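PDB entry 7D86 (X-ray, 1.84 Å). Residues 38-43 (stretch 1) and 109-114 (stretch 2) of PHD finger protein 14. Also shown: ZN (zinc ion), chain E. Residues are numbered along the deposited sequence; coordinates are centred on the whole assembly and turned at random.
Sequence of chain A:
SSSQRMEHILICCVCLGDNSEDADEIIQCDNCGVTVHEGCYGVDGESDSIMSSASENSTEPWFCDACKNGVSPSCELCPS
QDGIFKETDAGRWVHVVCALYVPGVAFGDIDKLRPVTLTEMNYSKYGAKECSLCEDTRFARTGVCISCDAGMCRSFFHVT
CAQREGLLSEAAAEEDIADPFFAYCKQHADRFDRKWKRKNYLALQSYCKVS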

ATOM      1  N   GLU A  38      13.388  -0.927  -4.546  1.00 40.98           N
ATOM      2  CA  GLU A  38      13.361  -1.277  -5.962  1.00 46.47           C
ATOM      3  C   GLU A  38      12.398  -2.432  -6.219  1.00 47.17           C
ATOM      4  O   GLU A  38      11.540  -2.359  -7.107  1.00 46.00           O
ATOM      5  CB  GLU A  38      14.767  -1.653  -6.438  1.00 53.12           C
ATOM      6  CG  GLU A  38      15.747  -0.504  -6.532  1.00 56.06           C
ATOM      7  CD  GLU A  38      17.174  -0.987  -6.719  1.00 64.93           C
ATOM      8  OE1 GLU A  38      17.501  -2.083  -6.217  1.00 67.56           O
ATOM      9  OE2 GLU A  38      17.967  -0.277  -7.368  1.00 70.90           O
ATOM     10  N   GLY A  39      12.520  -3.504  -5.432  1.00 47.29           N
ATOM     11  CA  GLY A  39      11.688  -4.680  -5.610  1.00 46.27           C
ATOM     12  C   GLY A  39      10.232  -4.470  -5.257  1.00 43.99           C
ATOM     13  O   GLY A  39       9.385  -5.255  -5.689  1.00 46.39           O
ATOM     14  N   CYS A  40       9.916  -3.426  -4.494  1.00 40.97           N
ATOM     15  CA  CYS A  40       8.525  -3.116  -4.193  1.00 38.54           C
ATOM     16  C   CYS A  40       7.888  -2.173  -5.206  1.00 39.39           C
ATOM     17  O   CYS A  40       6.691  -1.889  -5.093  1.00 40.32           O
ATOM     18  CB  CYS A  40       8.405  -2.519  -2.787  1.00 35.16           C
ATOM     19  SG  CYS A  40       8.745  -3.690  -1.451  1.00 38.72           S
ATOM     20  N   TYR A  41       8.646  -1.691  -6.198  1.00 35.69           N
ATOM     21  CA  TYR A  41       8.123  -0.748  -7.179  1.00 34.30           C
ATOM     22  C   TYR A  41       8.307  -1.210  -8.618  1.00 39.29           C
ATOM     23  O   TYR A  41       7.992  -0.452  -9.543  1.00 41.80           O
ATOM     24  CB  TYR A  41       8.789   0.625  -7.003  1.00 34.86           C
ATOM     25  CG  TYR A  41       7.991   1.790  -7.555  1.00 36.11           C
ATOM     26  CD1 TYR A  41       6.691   2.019  -7.133  1.00 33.48           C
ATOM     27  CD2 TYR A  41       8.554   2.682  -8.471  1.00 36.84           C
ATOM     28  CE1 TYR A  41       5.959   3.078  -7.613  1.00 30.66           C
ATOM     29  CE2 TYR A  41       7.826   3.750  -8.966  1.00 35.14           C
ATOM     30  CZ  TYR A  41       6.531   3.947  -8.530  1.00 35.20           C
ATOM     31  OH  TYR A  41       5.802   5.010  -9.007  1.00 36.05           O
ATOM     32  N   GLY A  42       8.802  -2.425  -8.839  1.00 40.57           N
ATOM     33  CA  GLY A  42       9.087  -2.892 -10.179  1.00 44.55           C
ATOM     34  C   GLY A  42      10.418  -2.452 -10.739  1.00 56.06           C
ATOM     35  O   GLY A  42      10.675  -2.678 -11.926  1.00 60.89           O
ATOM     36  N   VAL A  43      11.269  -1.824  -9.930  1.00 61.25           N
ATOM     37  CA  VAL A  43      12.582  -1.381 -10.379  1.00 62.45           C
ATOM     38  C   VAL A  43      13.647  -2.385  -9.956  1.00 67.07           C
ATOM     39  O   VAL A  43      14.112  -3.191 -10.763  1.00 70.73           O
ATOM     40  CB  VAL A  43      12.911   0.028  -9.836  1.00 63.30           C
ATOM     41  CG1 VAL A  43      14.294   0.474 -10.294  1.00 64.77           C
ATOM     42  CG2 VAL A  43      11.850   1.026 -10.272  1.00 62.11           C
TER
HETATM   43 ZN    ZN E 504       9.479  -2.515   0.411  1.00 41.18          ZN
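Stretch 2 (109-114) DIDKLR

Stretch 1 begins as a weakly bonded helix, spanning roughly Glu38 to Tyr41, and leaves helical geometry at Gly42, where phi turns positive (phi/psi 83/8). Two backbone hydrogen bonds gather this end of the chain around one carbonyl: Tyr41 N to Glu38 O at 3.1 Å and Val43 N to Glu38 O at 2.9 Å. In stretch 2, Asp109 to Asp111 have helical phi/psi but lack the regular helical bonds. Ile110 to Leu113 form a type I beta turn, with a weak hydrogen bond from Leu113 N to Ile110 O at 3.0 Å, and a second bond, from Arg114 N to Asp109 O at 2.9 Å, draws the two ends of the stretch together.

The stretches meet through a compact patch, not an extended pairing. The nearest CA atoms are those of Gly42 and Asp111, 4.4 Å apart. The buried surface totals 178 Å², with no hydrogen bond or salt bridge between the stretches, so the contact is one of packing.

Gly42 contributes the largest share of that surface, 59 Å². Gly42 CA lies 3.6 Å from Ile110 O, and the absence of a side chain permits this approach: an ideally placed CB would point toward stretch 2 and come within 2.4 Å of Ile110 O, a clash. The positive phi gives a separate reason for glycine, since the same CB would also be jammed against the preceding carbonyl oxygen.

Of the residues of stretch 2, Ile110 has the most surface covered, 44 Å². Its CA-to-CB bond points toward stretch 1, and with chi1 at 63° (p) and chi2 at 102°, between wells, Ile110 CD1 comes to 3.8 Å from Tyr41 C and 4.3 Å from Cys40 O. The methyl therefore packs on the backbone of Cys40 and Tyr41. Leu113 leaves its backbone sideways, yet its end comes nearer: Leu113 CD2 is 3.4 Å from Gly42 O. Asp111 also starts sideways, and Asp111 OD1 lies 4.2 Å from Gly42 CA, a looser contact.

The side chains of Cys40 and Tyr41 point away from stretch 2. Cys40 SG binds the zinc ion (ZN) at 2.3 Å, together with three atoms from elsewhere in the structure. Within stretch 2, Arg114 NE and Asp109 OD1 form a salt bridge at 3.0 Å; its hydrogen-bond component is weak, with an N-H...acceptor angle of 123°. Neither residue touches stretch 1.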

ATOM      1  N   ASP A 109       1.524  -6.940 -12.202  1.00 70.86           N
ATOM      2  CA  ASP A 109       1.677  -6.151 -13.420  1.00 81.19           C
ATOM      3  C   ASP A 109       2.875  -5.214 -13.327  1.00 85.74           C
ATOM      4  O   ASP A 109       3.653  -5.085 -14.279  1.00 87.00           O
ATOM      5  CB  ASP A 109       0.402  -5.357 -13.694  1.00 85.29           C
ATOM      6  CG  ASP A 109      -0.752  -6.235 -14.126  1.00 89.04           C
ATOM      7  OD1 ASP A 109      -0.507  -7.372 -14.580  1.00 90.99           O
ATOM      8  OD2 ASP A 109      -1.909  -5.778 -14.016  1.00 89.64           O
ATOM      9  N   ILE A 110       3.039  -4.551 -12.180  1.00 85.91           N
ATOM     10  CA  ILE A 110       4.109  -3.568 -12.043  1.00 80.91           C
ATOM     11  C   ILE A 110       5.476  -4.235 -12.101  1.00 78.68           C
ATOM     12  O   ILE A 110       6.443  -3.633 -12.583  1.00 78.11           O
ATOM     13  CB  ILE A 110       3.918  -2.753 -10.752  1.00 79.68           C
ATOM     14  CG1 ILE A 110       4.002  -3.652  -9.518  1.00 75.71           C
ATOM     15  CG2 ILE A 110       2.587  -2.023 -10.783  1.00 81.09           C
ATOM     16  CD1 ILE A 110       5.332  -3.576  -8.795  1.00 72.52           C
ATOM     17  N   ASP A 111       5.587  -5.474 -11.611  1.00 79.44           N
ATOM     18  CA  ASP A 111       6.808  -6.246 -11.813  1.00 82.33           C
ATOM     19  C   ASP A 111       7.072  -6.454 -13.298  1.00 80.55           C
ATOM     20  O   ASP A 111       8.207  -6.304 -13.766  1.00 78.81           O
ATOM     21  CB  ASP A 111       6.705  -7.593 -11.095  1.00 86.98           C
ATOM     22  CG  ASP A 111       6.736  -7.456  -9.586  1.00 90.75           C
ATOM     23  OD1 ASP A 111       6.978  -6.336  -9.090  1.00 92.10           O
ATOM     24  OD2 ASP A 111       6.520  -8.476  -8.897  1.00 92.24           O
ATOM     25  N   LYS A 112       6.029  -6.803 -14.054  1.00 80.72           N
ATOM     26  CA  LYS A 112       6.115  -6.917 -15.505  1.00 84.50           C
ATOM     27  C   LYS A 112       6.168  -5.563 -16.202  1.00 85.32           C
ATOM     28  O   LYS A 112       6.142  -5.525 -17.439  1.00 88.39           O
ATOM     29  CB  LYS A 112       4.929  -7.726 -16.038  1.00 88.06           C
ATOM     30  CG  LYS A 112       4.719  -9.065 -15.354  1.00 88.91           C
ATOM     31  CD  LYS A 112       3.555  -9.825 -15.978  1.00 90.19           C
ATOM     32  CE  LYS A 112       3.302 -11.145 -15.260  1.00 91.84           C
ATOM     33  NZ  LYS A 112       2.260 -11.966 -15.941  1.00 93.42           N
ATOM     34  N   LEU A 113       6.227  -4.464 -15.443  1.00 83.89           N
ATOM     35  CA  LEU A 113       6.316  -3.112 -15.991  1.00 79.87           C
ATOM     36  C   LEU A 113       5.112  -2.786 -16.876  1.00 78.02           C
ATOM     37  O   LEU A 113       5.253  -2.309 -18.004  1.00 80.69           O
ATOM     38  CB  LEU A 113       7.628  -2.916 -16.753  1.00 77.82           C
ATOM     39  CG  LEU A 113       8.930  -3.068 -15.965  1.00 74.72           C
ATOM     40  CD1 LEU A 113      10.137  -2.847 -16.870  1.00 76.18           C
ATOM     41  CD2 LEU A 113       8.952  -2.105 -14.790  1.00 72.36           C
ATOM     42  N   ARG A 114       3.919  -3.038 -16.352  1.00 72.90           N
ATOM     43  CA  ARG A 114       2.687  -2.716 -17.056  1.00 68.93           C
ATOM     44  C   ARG A 114       1.666  -2.190 -16.061  1.00 54.94           C
ATOM     45  O   ARG A 114       1.781  -2.432 -14.857  1.00 54.87           O
ATOM     46  CB  ARG A 114       2.141  -3.926 -17.828  1.00 75.81           C
ATOM     47  CG  ARG A 114       1.751  -5.137 -17.017  1.00 79.48           C
ATOM     48  CD  ARG A 114       1.063  -6.128 -17.939  1.00 86.37           C
ATOM     49  NE  ARG A 114       0.809  -7.425 -17.321  1.00 90.90           N
ATOM     50  CZ  ARG A 114       0.265  -8.452 -17.965  1.00 97.67           C
ATOM     51  NH1 ARG A 114      -0.078  -8.324 -19.241  1.00100.65           N
ATOM     52  NH2 ARG A 114       0.064  -9.604 -17.340  1.00 99.32           N
TER